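Local coordinates for high potential iron-sulfur protein (PDB 3H31) that binds a cubane [4Fe-4S] cluster and probably carries electrons in the aerobic respiratory chain of Rhodothermus marinus, at residues Glu20-Thr25 / Cys53-Gly58. Residues are numbered along the deposited sequence; the frame is centred on the assembly and turned at random. Where two conformers were deposited one is given.
Sequences ESLQYT and CQLIKG. With SF4 (iron/sulfur cluster), chain B.
Leu22 and Tyr24 meet Leu55 and Ile56 in a small apolar contact beside the iron-sulfur cluster, whose pocket Tyr24 and Ile56 line, between the turn ending helix 13-21 and the loop after strand 52-53. Buried Ile56 contributes both branches in the conformer described. With CG1 set between backbone N and carbonyl carbon (chi1 62°) and CD1 extended beyond it (chi2 177°), Ile56 CD1 comes to 3.7 Å from Tyr24 CB and 3.6 Å from sulfide S4 of the cluster. The other branch, CG2, packs 3.7 Å from Leu22 CD1; the same methyl of Leu22 touches Leu55 CD2, the two leucines crossing nearly at right angles. Tyr24 turns the edge of its ring to S4, with CD1 3.9 Å away, while Asp26 and the backbone N of His61 hold its hydroxyl. Cys53 binds iron FE1 through SG at 2.3 Å. Cys53 SG also accepts hydrogen bonds from Leu55 N (3.2 Å) and Ile56 N (3.4 Å, 168°), which fold the loop backbone round the sulfur and would be expected to draw off some of its charge. A Schellman motif at Gln23 ends the helix before Tyr24; Met18 and Arg19 of the same helix cover Ile56, and strand 52-53, paired antiparallel with 41-42, ends at Cys53, where the loop sets out.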
loop_
_atom_site.group_PDB
_atom_site.type_symbol
_atom_site.label_atom_id
_atom_site.label_comp_id
_atom_site.label_asym_id
_atom_site.label_seq_id
_atom_site.Cartn_x
_atom_site.Cartn_y
_atom_site.Cartn_z
ATOM N N GLU A 20 -7.232 -7.235 2.033
ATOM C CA GLU A 20 -8.403 -6.868 2.855
ATOM C C GLU A 20 -8.205 -7.215 4.309
ATOM O O GLU A 20 -8.625 -6.466 5.203
ATOM C CB GLU A 20 -9.619 -7.585 2.306
ATOM C CG GLU A 20 -9.996 -7.079 0.941
ATOM C CD GLU A 20 -11.260 -7.745 0.478
ATOM O OE1 GLU A 20 -11.782 -8.731 1.029
ATOM O OE2 GLU A 20 -11.746 -7.251 -0.574
ATOM N N SER A 21 -7.616 -8.354 4.596
ATOM C CA SER A 21 -7.330 -8.819 5.945
ATOM C C SER A 21 -6.590 -7.765 6.732
ATOM O O SER A 21 -6.845 -7.516 7.927
ATOM C CB SER A 21 -6.551 -10.133 5.885
ATOM O OG SER A 21 -6.002 -10.501 7.118
ATOM N N LEU A 22 -5.587 -7.184 6.086
ATOM C CA LEU A 22 -4.736 -6.161 6.653
ATOM C C LEU A 22 -5.292 -4.756 6.530
ATOM O O LEU A 22 -4.637 -3.773 6.892
ATOM C CB LEU A 22 -3.322 -6.290 6.073
ATOM C CG LEU A 22 -2.653 -7.641 6.352
ATOM C CD1 LEU A 22 -1.276 -7.686 5.678
ATOM C CD2 LEU A 22 -2.543 -7.934 7.861
ATOM N N GLN A 23 -6.511 -4.639 6.034
ATOM C CA GLN A 23 -7.190 -3.364 5.923
ATOM C C GLN A 23 -6.397 -2.367 5.085
ATOM O O GLN A 23 -6.266 -1.196 5.393
ATOM C CB GLN A 23 -7.571 -2.764 7.306
ATOM C CG GLN A 23 -8.435 -3.724 8.109
ATOM C CD GLN A 23 -8.655 -3.062 9.459
ATOM O OE1 GLN A 23 -8.134 -3.604 10.455
ATOM N NE2 GLN A 23 -9.416 -1.989 9.490
ATOM N N TYR A 24 -5.867 -2.813 3.947
ATOM C CA TYR A 24 -5.161 -1.884 3.065
ATOM C C TYR A 24 -6.127 -0.741 2.666
ATOM O O TYR A 24 -7.244 -1.017 2.227
ATOM C CB TYR A 24 -4.559 -2.624 1.792
ATOM C CG TYR A 24 -4.037 -1.475 0.907
ATOM C CD1 TYR A 24 -2.832 -0.847 1.223
ATOM C CD2 TYR A 24 -4.796 -0.963 -0.150
ATOM C CE1 TYR A 24 -2.381 0.231 0.481
ATOM C CE2 TYR A 24 -4.374 0.146 -0.822
ATOM C CZ TYR A 24 -3.183 0.734 -0.558
ATOM O OH TYR A 24 -2.777 1.848 -1.202
ATOM N N THR A 25 -5.597 0.480 2.731
ATOM C CA THR A 25 -6.319 1.654 2.268
ATOM C C THR A 25 -5.341 2.563 1.567
ATOM O O THR A 25 -4.174 2.675 1.953
ATOM C CB THR A 25 -6.983 2.379 3.443
ATOM O OG1 THR A 25 -7.673 3.545 2.996
ATOM C CG2 THR A 25 -5.993 2.813 4.555
ATOM N N CYS A 53 4.600 -3.183 -2.355
ATOM C CA CYS A 53 4.829 -3.612 -0.993
ATOM C C CYS A 53 5.406 -5.015 -1.010
ATOM O O CYS A 53 5.028 -5.848 -1.847
ATOM C CB CYS A 53 3.501 -3.584 -0.218
ATOM S SG CYS A 53 3.599 -4.231 1.465
ATOM N N GLN A 54 6.326 -5.276 -0.095
ATOM C CA GLN A 54 6.940 -6.585 0.039
ATOM C C GLN A 54 5.978 -7.604 0.640
ATOM O O GLN A 54 6.224 -8.815 0.539
ATOM C CB GLN A 54 8.102 -6.560 1.012
ATOM C CG GLN A 54 9.380 -5.977 0.512
ATOM C CD GLN A 54 10.477 -6.436 1.455
ATOM O OE1 GLN A 54 10.650 -7.531 2.066
ATOM N NE2 GLN A 54 11.490 -5.644 1.726
ATOM N N LEU A 55 4.934 -7.149 1.306
ATOM C CA LEU A 55 3.993 -7.977 2.043
ATOM C C LEU A 55 2.701 -8.223 1.281
ATOM O O LEU A 55 2.249 -9.353 1.143
ATOM C CB LEU A 55 3.700 -7.329 3.402
ATOM C CG LEU A 55 3.164 -8.280 4.456
ATOM C CD1 LEU A 55 4.263 -9.229 4.954
ATOM C CD2 LEU A 55 2.612 -7.491 5.624
ATOM N N ILE A 56 2.067 -7.188 0.793
ATOM C CA ILE A 56 0.849 -7.481 0.036
ATOM C C ILE A 56 1.038 -7.001 -1.392
ATOM O O ILE A 56 1.855 -6.150 -1.750
ATOM C CB ILE A 56 -0.348 -6.787 0.678
ATOM C CG1 ILE A 56 -0.186 -5.287 0.655
ATOM C CG2 ILE A 56 -0.529 -7.287 2.091
ATOM C CD1 ILE A 56 -1.381 -4.519 1.210
ATOM N N LYS A 57 0.345 -7.724 -2.251
ATOM C CA LYS A 57 0.499 -7.632 -3.675
ATOM C C LYS A 57 -0.398 -6.517 -4.202
ATOM O O LYS A 57 -1.303 -6.039 -3.556
ATOM C CB LYS A 57 0.107 -8.952 -4.332
ATOM C CG LYS A 57 1.021 -10.076 -3.970
ATOM C CD LYS A 57 2.270 -9.972 -4.757
ATOM C CE LYS A 57 3.294 -11.055 -4.421
ATOM N NZ LYS A 57 4.364 -11.065 -5.476
ATOM N N GLY A 58 -0.075 -6.120 -5.449
ATOM C CA GLY A 58 -0.867 -5.123 -6.172
ATOM C C GLY A 58 -0.331 -3.721 -5.968
ATOM O O GLY A 58 0.735 -3.482 -5.357
HETATM FE FE1 SF4 B . 2.831 -2.560 2.775
HETATM FE FE2 SF4 B . 1.793 -0.083 3.262
HETATM FE FE3 SF4 B . 1.169 -2.192 4.857
HETATM FE FE4 SF4 B . 3.695 -1.208 4.928
HETATM S S1 SF4 B . 1.754 -0.115 5.580
HETATM S S2 SF4 B . 3.141 -3.363 4.925
HETATM S S3 SF4 B . 3.965 -0.621 2.698
HETATM S S4 SF4 B . 0.630 -1.883 2.624
#